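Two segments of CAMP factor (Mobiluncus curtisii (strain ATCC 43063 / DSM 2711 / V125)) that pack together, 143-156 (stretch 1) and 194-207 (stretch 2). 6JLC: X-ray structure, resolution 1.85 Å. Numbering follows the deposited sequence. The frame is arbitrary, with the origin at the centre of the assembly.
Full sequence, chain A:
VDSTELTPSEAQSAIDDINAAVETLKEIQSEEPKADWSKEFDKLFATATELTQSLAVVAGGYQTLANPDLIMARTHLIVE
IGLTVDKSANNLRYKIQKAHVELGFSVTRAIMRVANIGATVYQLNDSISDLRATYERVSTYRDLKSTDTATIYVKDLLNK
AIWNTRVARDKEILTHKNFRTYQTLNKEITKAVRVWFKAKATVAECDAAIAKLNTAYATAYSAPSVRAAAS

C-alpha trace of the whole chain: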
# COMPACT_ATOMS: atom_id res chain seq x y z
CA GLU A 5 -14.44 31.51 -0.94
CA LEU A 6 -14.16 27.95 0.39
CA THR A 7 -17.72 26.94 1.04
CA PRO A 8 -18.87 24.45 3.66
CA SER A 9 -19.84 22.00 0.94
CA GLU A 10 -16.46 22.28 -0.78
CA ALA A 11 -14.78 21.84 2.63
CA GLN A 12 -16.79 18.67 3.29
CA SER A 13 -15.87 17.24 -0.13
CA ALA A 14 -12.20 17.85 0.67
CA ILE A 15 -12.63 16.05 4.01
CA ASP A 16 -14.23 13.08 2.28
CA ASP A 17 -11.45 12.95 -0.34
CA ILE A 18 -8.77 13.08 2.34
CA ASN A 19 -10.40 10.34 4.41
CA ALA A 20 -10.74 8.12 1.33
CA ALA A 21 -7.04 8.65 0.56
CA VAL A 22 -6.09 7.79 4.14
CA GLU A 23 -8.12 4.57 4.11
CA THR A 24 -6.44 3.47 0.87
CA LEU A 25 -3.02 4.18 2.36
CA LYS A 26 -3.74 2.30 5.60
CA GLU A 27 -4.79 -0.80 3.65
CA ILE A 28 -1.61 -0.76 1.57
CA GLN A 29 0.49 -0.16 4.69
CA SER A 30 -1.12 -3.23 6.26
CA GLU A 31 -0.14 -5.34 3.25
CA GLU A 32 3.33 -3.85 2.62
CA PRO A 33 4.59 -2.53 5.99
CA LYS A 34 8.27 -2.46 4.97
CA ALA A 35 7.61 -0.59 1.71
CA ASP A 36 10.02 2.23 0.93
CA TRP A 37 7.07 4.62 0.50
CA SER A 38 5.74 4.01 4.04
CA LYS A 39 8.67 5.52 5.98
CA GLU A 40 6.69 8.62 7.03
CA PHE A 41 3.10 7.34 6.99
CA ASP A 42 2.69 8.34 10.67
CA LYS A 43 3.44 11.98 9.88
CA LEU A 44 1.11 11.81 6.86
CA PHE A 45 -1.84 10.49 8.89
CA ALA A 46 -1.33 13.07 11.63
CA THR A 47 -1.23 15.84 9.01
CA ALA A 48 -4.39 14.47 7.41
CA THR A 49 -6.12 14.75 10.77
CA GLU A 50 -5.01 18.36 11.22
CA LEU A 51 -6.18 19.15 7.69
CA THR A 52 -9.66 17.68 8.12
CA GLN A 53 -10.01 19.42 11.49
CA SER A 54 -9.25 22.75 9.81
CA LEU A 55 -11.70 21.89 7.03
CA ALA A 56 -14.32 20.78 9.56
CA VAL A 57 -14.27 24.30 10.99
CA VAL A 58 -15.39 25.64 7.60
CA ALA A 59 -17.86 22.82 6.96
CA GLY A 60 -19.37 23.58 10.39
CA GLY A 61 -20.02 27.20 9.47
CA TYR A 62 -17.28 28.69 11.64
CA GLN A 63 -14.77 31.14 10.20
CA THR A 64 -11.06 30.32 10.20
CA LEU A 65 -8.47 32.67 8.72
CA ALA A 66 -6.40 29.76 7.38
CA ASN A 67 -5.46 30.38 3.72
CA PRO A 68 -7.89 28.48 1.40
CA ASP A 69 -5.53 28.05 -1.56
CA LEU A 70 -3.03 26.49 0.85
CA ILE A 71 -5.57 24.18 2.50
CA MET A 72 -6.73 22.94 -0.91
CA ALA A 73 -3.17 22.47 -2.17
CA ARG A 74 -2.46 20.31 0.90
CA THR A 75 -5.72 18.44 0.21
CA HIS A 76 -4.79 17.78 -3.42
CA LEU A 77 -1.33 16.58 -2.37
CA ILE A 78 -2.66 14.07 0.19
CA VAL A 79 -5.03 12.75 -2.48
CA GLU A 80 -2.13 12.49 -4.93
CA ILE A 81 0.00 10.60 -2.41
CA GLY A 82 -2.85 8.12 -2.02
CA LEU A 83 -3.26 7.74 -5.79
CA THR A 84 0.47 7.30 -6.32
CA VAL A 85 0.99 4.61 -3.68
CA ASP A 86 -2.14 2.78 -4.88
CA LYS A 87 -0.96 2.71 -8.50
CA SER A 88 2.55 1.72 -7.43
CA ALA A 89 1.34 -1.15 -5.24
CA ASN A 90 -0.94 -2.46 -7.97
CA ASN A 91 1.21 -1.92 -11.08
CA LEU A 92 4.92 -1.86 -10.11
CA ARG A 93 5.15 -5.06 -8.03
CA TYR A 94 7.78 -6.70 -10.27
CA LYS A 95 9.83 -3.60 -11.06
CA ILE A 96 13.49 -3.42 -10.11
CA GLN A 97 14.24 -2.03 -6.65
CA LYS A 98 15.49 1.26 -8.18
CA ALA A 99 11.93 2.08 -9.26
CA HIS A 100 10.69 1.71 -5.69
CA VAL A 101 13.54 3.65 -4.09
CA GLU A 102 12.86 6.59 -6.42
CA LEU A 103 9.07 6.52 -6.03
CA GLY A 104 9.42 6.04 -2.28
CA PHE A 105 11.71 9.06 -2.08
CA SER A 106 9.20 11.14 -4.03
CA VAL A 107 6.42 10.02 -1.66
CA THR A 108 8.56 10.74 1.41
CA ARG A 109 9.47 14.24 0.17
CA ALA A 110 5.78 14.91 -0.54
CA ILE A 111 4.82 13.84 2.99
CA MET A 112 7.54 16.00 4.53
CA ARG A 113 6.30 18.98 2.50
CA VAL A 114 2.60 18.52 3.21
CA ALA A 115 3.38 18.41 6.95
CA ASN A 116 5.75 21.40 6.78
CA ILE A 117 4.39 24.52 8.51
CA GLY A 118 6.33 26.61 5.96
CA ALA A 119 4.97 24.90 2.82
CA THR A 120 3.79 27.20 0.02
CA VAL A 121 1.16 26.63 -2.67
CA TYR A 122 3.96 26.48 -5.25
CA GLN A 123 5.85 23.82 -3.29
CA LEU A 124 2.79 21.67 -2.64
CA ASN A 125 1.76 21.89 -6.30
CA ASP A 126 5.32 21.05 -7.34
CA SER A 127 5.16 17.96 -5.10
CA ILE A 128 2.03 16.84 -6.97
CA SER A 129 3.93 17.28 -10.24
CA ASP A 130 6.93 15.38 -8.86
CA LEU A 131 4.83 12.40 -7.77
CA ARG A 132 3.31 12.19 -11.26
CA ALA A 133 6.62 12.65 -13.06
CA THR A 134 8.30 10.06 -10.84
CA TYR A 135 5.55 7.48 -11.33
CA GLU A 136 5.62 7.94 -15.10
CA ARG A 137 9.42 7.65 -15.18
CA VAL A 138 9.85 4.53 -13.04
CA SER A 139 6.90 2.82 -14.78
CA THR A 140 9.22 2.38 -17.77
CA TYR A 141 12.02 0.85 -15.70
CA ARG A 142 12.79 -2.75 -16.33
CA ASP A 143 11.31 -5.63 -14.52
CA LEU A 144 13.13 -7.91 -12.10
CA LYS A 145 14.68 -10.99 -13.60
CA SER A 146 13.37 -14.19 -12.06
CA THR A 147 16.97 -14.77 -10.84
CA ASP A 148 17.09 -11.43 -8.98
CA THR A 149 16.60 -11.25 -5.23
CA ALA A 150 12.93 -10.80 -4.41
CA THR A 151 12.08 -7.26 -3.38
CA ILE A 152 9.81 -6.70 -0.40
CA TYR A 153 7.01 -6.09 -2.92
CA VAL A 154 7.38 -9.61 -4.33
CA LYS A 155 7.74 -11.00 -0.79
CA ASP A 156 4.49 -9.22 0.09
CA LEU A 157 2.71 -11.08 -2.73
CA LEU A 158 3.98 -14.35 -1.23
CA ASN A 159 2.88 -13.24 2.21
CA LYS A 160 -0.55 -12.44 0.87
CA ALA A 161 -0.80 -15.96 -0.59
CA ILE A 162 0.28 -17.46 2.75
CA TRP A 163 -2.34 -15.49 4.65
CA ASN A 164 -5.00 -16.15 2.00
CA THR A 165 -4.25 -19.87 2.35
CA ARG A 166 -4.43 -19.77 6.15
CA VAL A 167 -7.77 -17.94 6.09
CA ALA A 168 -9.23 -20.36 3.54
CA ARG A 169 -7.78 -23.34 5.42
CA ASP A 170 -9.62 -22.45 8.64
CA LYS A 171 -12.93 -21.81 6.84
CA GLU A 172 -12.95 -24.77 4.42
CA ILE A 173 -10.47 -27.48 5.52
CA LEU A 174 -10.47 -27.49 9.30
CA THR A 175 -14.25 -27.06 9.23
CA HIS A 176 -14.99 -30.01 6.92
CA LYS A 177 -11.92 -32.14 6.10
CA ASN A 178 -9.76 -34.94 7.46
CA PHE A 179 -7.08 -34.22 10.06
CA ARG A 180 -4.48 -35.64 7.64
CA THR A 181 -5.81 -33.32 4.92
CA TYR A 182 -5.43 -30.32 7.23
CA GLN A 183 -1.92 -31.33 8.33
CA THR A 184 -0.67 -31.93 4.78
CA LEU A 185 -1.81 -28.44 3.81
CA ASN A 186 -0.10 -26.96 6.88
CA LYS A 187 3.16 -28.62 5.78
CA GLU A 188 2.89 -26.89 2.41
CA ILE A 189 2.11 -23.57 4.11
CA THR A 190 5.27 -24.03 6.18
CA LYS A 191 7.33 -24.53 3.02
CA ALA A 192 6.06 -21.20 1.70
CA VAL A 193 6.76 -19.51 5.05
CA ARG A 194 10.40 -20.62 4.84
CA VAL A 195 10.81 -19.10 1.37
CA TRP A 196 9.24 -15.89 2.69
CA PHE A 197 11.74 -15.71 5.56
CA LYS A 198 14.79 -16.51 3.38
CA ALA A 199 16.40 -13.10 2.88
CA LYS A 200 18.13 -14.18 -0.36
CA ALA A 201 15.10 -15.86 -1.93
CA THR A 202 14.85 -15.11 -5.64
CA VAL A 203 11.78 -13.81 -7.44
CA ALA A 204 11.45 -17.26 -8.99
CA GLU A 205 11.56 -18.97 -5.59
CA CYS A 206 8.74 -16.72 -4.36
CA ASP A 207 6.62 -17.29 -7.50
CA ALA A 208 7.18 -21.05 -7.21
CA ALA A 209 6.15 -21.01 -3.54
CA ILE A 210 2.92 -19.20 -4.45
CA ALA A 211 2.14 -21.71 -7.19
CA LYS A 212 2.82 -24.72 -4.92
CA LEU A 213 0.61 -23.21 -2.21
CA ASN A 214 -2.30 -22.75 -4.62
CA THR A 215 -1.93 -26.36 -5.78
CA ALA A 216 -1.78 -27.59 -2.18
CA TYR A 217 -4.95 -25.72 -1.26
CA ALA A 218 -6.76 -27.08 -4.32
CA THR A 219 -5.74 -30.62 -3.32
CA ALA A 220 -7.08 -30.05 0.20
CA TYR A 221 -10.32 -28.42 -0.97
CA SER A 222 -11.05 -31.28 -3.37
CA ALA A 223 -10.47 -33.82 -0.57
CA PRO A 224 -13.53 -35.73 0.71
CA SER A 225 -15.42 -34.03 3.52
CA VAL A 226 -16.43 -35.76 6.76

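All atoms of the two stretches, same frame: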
# COMPACT_ATOMS: atom_id res chain seq x y z
N ASP A 143 11.79 -4.73 -15.54
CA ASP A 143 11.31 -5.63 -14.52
C ASP A 143 12.46 -6.44 -13.92
O ASP A 143 13.51 -6.63 -14.55
CB ASP A 143 10.26 -6.59 -15.09
CG ASP A 143 9.12 -5.87 -15.76
OD1 ASP A 143 8.68 -4.84 -15.20
OD2 ASP A 143 8.67 -6.32 -16.84
N LEU A 144 12.23 -6.93 -12.71
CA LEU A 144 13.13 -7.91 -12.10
C LEU A 144 13.31 -9.10 -13.03
O LEU A 144 12.37 -9.51 -13.71
CB LEU A 144 12.55 -8.39 -10.77
CG LEU A 144 12.49 -7.40 -9.60
CD1 LEU A 144 11.51 -7.85 -8.52
CD2 LEU A 144 13.89 -7.23 -9.02
N LYS A 145 14.51 -9.65 -13.05
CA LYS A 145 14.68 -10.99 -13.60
C LYS A 145 14.23 -12.01 -12.55
O LYS A 145 14.30 -11.75 -11.34
CB LYS A 145 16.14 -11.27 -13.98
CG LYS A 145 16.71 -10.37 -15.07
CD LYS A 145 18.18 -10.69 -15.28
CE LYS A 145 18.78 -9.83 -16.37
NZ LYS A 145 18.40 -8.40 -16.20
N SER A 146 13.77 -13.16 -13.02
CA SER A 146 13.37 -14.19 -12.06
C SER A 146 14.54 -14.63 -11.18
O SER A 146 14.30 -15.14 -10.08
CB SER A 146 12.77 -15.39 -12.79
OG SER A 146 13.75 -16.01 -13.60
N THR A 147 15.78 -14.42 -11.63
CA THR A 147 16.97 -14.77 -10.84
C THR A 147 17.37 -13.68 -9.85
O THR A 147 18.26 -13.92 -9.02
CB THR A 147 18.15 -15.06 -11.76
OG1 THR A 147 18.25 -14.01 -12.73
CG2 THR A 147 17.95 -16.37 -12.49
N ASP A 148 16.78 -12.48 -9.93
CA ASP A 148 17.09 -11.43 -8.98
C ASP A 148 16.54 -11.76 -7.59
O ASP A 148 15.63 -12.57 -7.44
CB ASP A 148 16.52 -10.08 -9.43
CG ASP A 148 17.24 -9.49 -10.61
OD1 ASP A 148 18.40 -9.89 -10.88
OD2 ASP A 148 16.65 -8.62 -11.27
N THR A 149 17.12 -11.12 -6.58
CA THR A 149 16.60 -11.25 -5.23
C THR A 149 15.22 -10.62 -5.15
O THR A 149 15.00 -9.52 -5.67
CB THR A 149 17.53 -10.59 -4.22
OG1 THR A 149 18.83 -11.17 -4.35
CG2 THR A 149 17.04 -10.82 -2.79
N ALA A 150 14.28 -11.33 -4.54
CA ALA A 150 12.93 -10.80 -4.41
C ALA A 150 12.96 -9.50 -3.62
O ALA A 150 13.65 -9.40 -2.60
CB ALA A 150 12.02 -11.82 -3.73
N THR A 151 12.28 -8.48 -4.14
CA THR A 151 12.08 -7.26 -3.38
C THR A 151 11.03 -7.52 -2.29
O THR A 151 10.38 -8.57 -2.26
CB THR A 151 11.61 -6.14 -4.29
OG1 THR A 151 10.36 -6.52 -4.89
CG2 THR A 151 12.64 -5.87 -5.39
N ILE A 152 10.86 -6.55 -1.40
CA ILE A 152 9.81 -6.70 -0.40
C ILE A 152 8.43 -6.71 -1.05
O ILE A 152 7.48 -7.28 -0.51
CB ILE A 152 9.91 -5.59 0.67
CG1 ILE A 152 9.55 -4.27 0.02
CG2 ILE A 152 11.30 -5.53 1.26
CD1 ILE A 152 8.67 -3.51 0.86
N TYR A 153 8.30 -6.09 -2.23
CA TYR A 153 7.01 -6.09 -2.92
C TYR A 153 6.64 -7.48 -3.42
O TYR A 153 5.48 -7.90 -3.32
CB TYR A 153 7.03 -5.06 -4.06
CG TYR A 153 7.56 -3.76 -3.51
CD1 TYR A 153 6.72 -2.89 -2.84
CD2 TYR A 153 8.92 -3.46 -3.58
CE1 TYR A 153 7.22 -1.72 -2.28
CE2 TYR A 153 9.42 -2.30 -3.02
CZ TYR A 153 8.56 -1.43 -2.38
OH TYR A 153 9.06 -0.26 -1.83
N VAL A 154 7.62 -8.23 -3.93
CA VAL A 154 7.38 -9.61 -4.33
C VAL A 154 7.14 -10.48 -3.10
O VAL A 154 6.24 -11.33 -3.09
CB VAL A 154 8.57 -10.14 -5.17
CG1 VAL A 154 8.44 -11.65 -5.42
CG2 VAL A 154 8.63 -9.41 -6.50
N LYS A 155 7.95 -10.30 -2.05
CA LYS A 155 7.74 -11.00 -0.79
C LYS A 155 6.36 -10.73 -0.21
O LYS A 155 5.76 -11.61 0.41
CB LYS A 155 8.82 -10.59 0.22
CG LYS A 155 10.15 -11.32 0.07
CD LYS A 155 10.00 -12.80 0.40
CE LYS A 155 11.32 -13.56 0.30
NZ LYS A 155 12.20 -13.24 1.45
N ASP A 156 5.84 -9.51 -0.40
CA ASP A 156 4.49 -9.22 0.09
C ASP A 156 3.43 -9.99 -0.68
O ASP A 156 2.41 -10.38 -0.10
CB ASP A 156 4.23 -7.71 0.04
CG ASP A 156 5.07 -6.93 1.07
OD1 ASP A 156 5.48 -7.53 2.09
OD2 ASP A 156 5.33 -5.72 0.87
N ARG A 194 8.94 -20.59 4.82
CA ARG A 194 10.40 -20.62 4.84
C ARG A 194 10.98 -19.78 3.71
O ARG A 194 11.89 -18.96 3.92
CB ARG A 194 10.90 -22.06 4.77
CG ARG A 194 10.63 -22.83 6.05
CD ARG A 194 11.44 -24.11 6.16
NE ARG A 194 11.08 -24.82 7.38
CZ ARG A 194 11.47 -24.47 8.61
NH1 ARG A 194 12.27 -23.43 8.79
NH2 ARG A 194 11.07 -25.18 9.66
N VAL A 195 10.43 -19.94 2.50
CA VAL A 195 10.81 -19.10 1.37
C VAL A 195 10.65 -17.63 1.73
O VAL A 195 11.55 -16.81 1.50
CB VAL A 195 9.97 -19.46 0.13
CG1 VAL A 195 10.33 -18.54 -1.04
CG2 VAL A 195 10.19 -20.91 -0.25
N TRP A 196 9.51 -17.28 2.34
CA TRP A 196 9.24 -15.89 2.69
C TRP A 196 10.28 -15.34 3.66
O TRP A 196 10.64 -14.16 3.60
CB TRP A 196 7.84 -15.76 3.28
CG TRP A 196 7.48 -14.37 3.66
CD1 TRP A 196 7.02 -13.37 2.84
CD2 TRP A 196 7.53 -13.81 4.97
NE1 TRP A 196 6.78 -12.23 3.57
CE2 TRP A 196 7.09 -12.48 4.88
CE3 TRP A 196 7.90 -14.31 6.22
CZ2 TRP A 196 7.02 -11.64 5.99
CZ3 TRP A 196 7.83 -13.47 7.31
CH2 TRP A 196 7.39 -12.16 7.19
N PHE A 197 10.76 -16.17 4.58
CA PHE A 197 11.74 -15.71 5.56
C PHE A 197 13.16 -15.68 5.01
O PHE A 197 14.01 -14.98 5.57
CB PHE A 197 11.69 -16.59 6.80
CG PHE A 197 10.84 -16.03 7.91
CD1 PHE A 197 11.35 -15.07 8.78
CD2 PHE A 197 9.52 -16.45 8.09
CE1 PHE A 197 10.56 -14.56 9.81
CE2 PHE A 197 8.74 -15.95 9.12
CZ PHE A 197 9.26 -15.00 9.98
N LYS A 198 13.44 -16.42 3.93
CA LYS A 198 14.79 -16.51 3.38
C LYS A 198 15.15 -15.19 2.72
O LYS A 198 14.59 -14.83 1.68
CB LYS A 198 14.89 -17.67 2.39
CG LYS A 198 16.14 -17.60 1.52
CD LYS A 198 16.70 -18.95 1.18
CE LYS A 198 16.00 -19.55 -0.02
NZ LYS A 198 16.85 -20.59 -0.68
N ALA A 199 16.11 -14.46 3.32
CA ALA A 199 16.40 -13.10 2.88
C ALA A 199 16.92 -13.06 1.45
O ALA A 199 16.76 -12.04 0.76
CB ALA A 199 17.41 -12.45 3.81
N LYS A 200 17.55 -14.14 0.98
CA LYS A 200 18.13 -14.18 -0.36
C LYS A 200 17.27 -14.95 -1.35
O LYS A 200 17.76 -15.33 -2.41
CB LYS A 200 19.54 -14.77 -0.30
CG LYS A 200 20.57 -13.84 0.33
CD LYS A 200 20.84 -12.62 -0.54
CE LYS A 200 20.36 -11.34 0.13
NZ LYS A 200 20.87 -10.11 -0.56
N ALA A 201 16.01 -15.20 -1.00
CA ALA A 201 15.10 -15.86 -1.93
C ALA A 201 14.99 -15.06 -3.22
O ALA A 201 14.90 -13.83 -3.19
CB ALA A 201 13.72 -16.04 -1.30
N THR A 202 15.00 -15.76 -4.35
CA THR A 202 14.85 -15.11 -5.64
C THR A 202 13.37 -14.87 -5.94
O THR A 202 12.48 -15.48 -5.34
CB THR A 202 15.44 -15.95 -6.76
OG1 THR A 202 14.75 -17.21 -6.80
CG2 THR A 202 16.94 -16.17 -6.55
N VAL A 203 13.13 -13.99 -6.91
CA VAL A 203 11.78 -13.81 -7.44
C VAL A 203 11.18 -15.16 -7.81
O VAL A 203 10.06 -15.49 -7.43
CB VAL A 203 11.80 -12.85 -8.64
CG1 VAL A 203 10.43 -12.82 -9.33
CG2 VAL A 203 12.22 -11.45 -8.18
N ALA A 204 11.95 -15.97 -8.54
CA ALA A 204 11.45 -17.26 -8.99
C ALA A 204 11.09 -18.17 -7.81
O ALA A 204 10.11 -18.92 -7.88
CB ALA A 204 12.49 -17.95 -9.88
N GLU A 205 11.89 -18.14 -6.75
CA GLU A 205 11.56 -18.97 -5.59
C GLU A 205 10.25 -18.52 -4.95
O GLU A 205 9.48 -19.35 -4.47
CB GLU A 205 12.69 -18.94 -4.56
CG GLU A 205 13.96 -19.71 -4.93
CD GLU A 205 15.07 -19.51 -3.90
OE1 GLU A 205 15.66 -18.41 -3.86
OE2 GLU A 205 15.34 -20.45 -3.13
N CYS A 206 9.99 -17.21 -4.93
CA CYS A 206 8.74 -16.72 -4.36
C CYS A 206 7.56 -17.10 -5.25
O CYS A 206 6.53 -17.59 -4.75
CB CYS A 206 8.81 -15.21 -4.16
SG CYS A 206 10.02 -14.70 -2.91
N ASP A 207 7.69 -16.90 -6.57
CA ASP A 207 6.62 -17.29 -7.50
C ASP A 207 6.34 -18.79 -7.42
O ASP A 207 5.18 -19.21 -7.47
CB ASP A 207 7.00 -16.93 -8.94
CG ASP A 207 7.00 -15.42 -9.19
OD1 ASP A 207 6.35 -14.67 -8.44
OD2 ASP A 207 7.67 -15.00 -10.16
O HOH W 1 14.27 -12.24 -0.88
O HOH W 2 6.83 -9.41 3.24

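A loop-to-helix segment of CAMP factor packs against a helix-loop-helix segment, joined by backbone hydrogen bonds at one end and a lysine side chain at the other; helices 152-156 and 203-207 run nearly parallel (12°). Leu144 points toward stretch 2 and sets CD1 3.7 Å from Val203 CG2. The type I turn Lys145-Asp148, braced by Lys145 N to Asp148 OD2 (3.0 Å), presents carbonyls to the start of the second helix: Ala204 N donates to Ser146 O (2.9 Å) and Val203 N to Asp148 O (2.9 Å). Thr202, whose OG1 caps this helix by accepting from Glu205 N (3.0 Å), forms a single beta bridge with Thr149. Alongside it, Ala150 N donates to Ala201 O (2.9 Å), and Ala150 CB points toward stretch 2, 3.6 Å from Cys206 SG. Thr151 turns away and caps its own helix, its OG1 accepting a weak bond from Val154 N (3.4 Å). Buried Val154 offers apolar branches to Val203 and Cys206, CG1 lying 3.8 Å from Cys206 CB. Lys155 has the largest covered area: its aliphatic chain lies against Cys206 and Ala201 (CE to Ala201 CB 3.8 Å), while its charged amine NZ donates to the carbonyls Trp196 O (2.8 Å), in helix 194-197, and Lys198 O (2.9 Å), just beyond it. Finally, water 2 links Asp156 OD1 (2.6 Å) to Trp196 NE1 (2.8 Å).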